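Local coordinates for protein arylalkylamine N-Acetyltransferase like 5b (PDB 4FD4) that probably transfers an acetyl or longer acyl group from its coenzyme A thioester to the amine of arylalkylamines such as serotonin and dopamine, at residues 63-66 / 71-74. Numbering follows the deposited sequence.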
loop_
_atom_site.group_PDB
_atom_site.type_symbol
_atom_site.label_atom_id
_atom_site.label_comp_id
_atom_site.label_asym_id
_atom_site.label_seq_id
_atom_site.Cartn_x
_atom_site.Cartn_y
_atom_site.Cartn_z
ATOM N N VAL A 63 10.663 7.295 -3.743
ATOM C CA VAL A 63 11.309 7.519 -2.476
ATOM C C VAL A 63 11.459 9.009 -2.262
ATOM O O VAL A 63 11.559 9.802 -3.225
ATOM C CB VAL A 63 12.674 6.829 -2.390
ATOM C CG1 VAL A 63 12.509 5.304 -2.313
ATOM C CG2 VAL A 63 13.533 7.226 -3.580
ATOM N N ALA A 64 11.416 9.368 -0.988
ATOM C CA ALA A 64 11.755 10.710 -0.532
ATOM C C ALA A 64 13.091 10.546 0.181
ATOM O O ALA A 64 13.231 9.723 1.112
ATOM C CB ALA A 64 10.698 11.237 0.421
ATOM N N GLU A 65 14.065 11.328 -0.277
ATOM C CA GLU A 65 15.462 11.183 0.104
ATOM C C GLU A 65 15.982 12.485 0.715
ATOM O O GLU A 65 15.697 13.576 0.220
ATOM C CB GLU A 65 16.267 10.850 -1.158
ATOM C CG GLU A 65 17.767 10.680 -0.995
ATOM C CD GLU A 65 18.455 10.367 -2.329
ATOM O OE1 GLU A 65 19.424 9.575 -2.339
ATOM O OE2 GLU A 65 18.021 10.912 -3.370
ATOM N N ASP A 66 16.737 12.361 1.798
ATOM C CA ASP A 66 17.446 13.491 2.397
ATOM C C ASP A 66 18.845 13.494 1.786
ATOM O O ASP A 66 19.762 12.868 2.318
ATOM C CB ASP A 66 17.513 13.309 3.918
ATOM C CG ASP A 66 18.240 14.454 4.632
ATOM O OD1 ASP A 66 19.105 15.108 4.014
ATOM O OD2 ASP A 66 17.955 14.678 5.825
ATOM N N LYS A 71 20.048 9.558 2.550
ATOM C CA LYS A 71 19.168 8.703 3.346
ATOM C C LYS A 71 17.717 8.768 2.861
ATOM O O LYS A 71 17.189 9.856 2.613
ATOM C CB LYS A 71 19.242 9.151 4.812
ATOM C CG LYS A 71 18.188 8.557 5.736
ATOM C CD LYS A 71 18.208 9.270 7.090
ATOM C CE LYS A 71 17.234 8.636 8.080
ATOM N NZ LYS A 71 17.303 9.305 9.414
ATOM N N PHE A 72 17.066 7.614 2.726
ATOM C CA PHE A 72 15.643 7.611 2.416
ATOM C C PHE A 72 14.862 7.986 3.685
ATOM O O PHE A 72 15.222 7.582 4.794
ATOM C CB PHE A 72 15.185 6.237 1.909
ATOM C CG PHE A 72 15.686 5.883 0.530
ATOM C CD1 PHE A 72 16.236 6.851 -0.308
ATOM C CD2 PHE A 72 15.593 4.569 0.062
ATOM C CE1 PHE A 72 16.696 6.512 -1.574
ATOM C CE2 PHE A 72 16.047 4.230 -1.203
ATOM C CZ PHE A 72 16.600 5.194 -2.023
ATOM N N ILE A 73 13.787 8.744 3.524
ATOM C CA ILE A 73 12.968 9.122 4.665
ATOM C C ILE A 73 11.490 8.989 4.340
ATOM O O ILE A 73 10.624 9.309 5.159
ATOM C CB ILE A 73 13.252 10.571 5.106
ATOM C CG1 ILE A 73 13.003 11.520 3.933
ATOM C CG2 ILE A 73 14.681 10.690 5.611
ATOM C CD1 ILE A 73 13.000 12.980 4.317
ATOM N N GLY A 74 11.195 8.546 3.123
ATOM C CA GLY A 74 9.818 8.211 2.806
ATOM C C GLY A 74 9.780 7.253 1.632
ATOM O O GLY A 74 10.739 7.189 0.857
#
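Ala64 O accepts two backbone N-H groups from the facing strand: Ile73 N at 2.7 Å, almost in line with the carbonyl, and Gly74 N at 3.1 Å along a more bent path (140° at the hydrogen). Two residues thus stand opposite one, a classic beta bulge, with the psi of Ile73 turned to 1°, far from the usual strand value, which lets both N-H groups point at one carbonyl. Ala64 N closes the pair by donating to Gly74 O at 2.9 Å. Beyond the bulge, Asp66 N reaches Lys71 O at 2.7 Å, whereas the return bond from Lys71 N to Asp66 O is weak. Small residues suit the bulge: Gly74, with no side chain, lets Ala64 CB lie close to its backbone, 3.8 Å from Gly74 N. Ile73 bends CG1 between its own backbone N and carbonyl carbon (chi1 58°), which places Ile73 CG1 3.4 Å from Ala64 O.

On the sheet face bearing Glu65 and Phe72, the aromatic ring is met from two directions. Val63 CG1 sits over one ring face in a CH-pi contact, 4.0 Å from the centroid, while Glu65 CB comes to the ring edge, near its plane. The extended Glu65 chain, its CG anti to the backbone N, carries the carboxylate past the ring to a salt bridge with Arg10 on the neighbouring strand 7-11, giving this buried acid a charged partner. Helix 17-28 also packs on Phe72, through Gln19 and Ile23. The whole is a bulged antiparallel beta hairpin, joining strands 61-66 and 71-81 within the mixed sheet of the GNAT acetyltransferase fold.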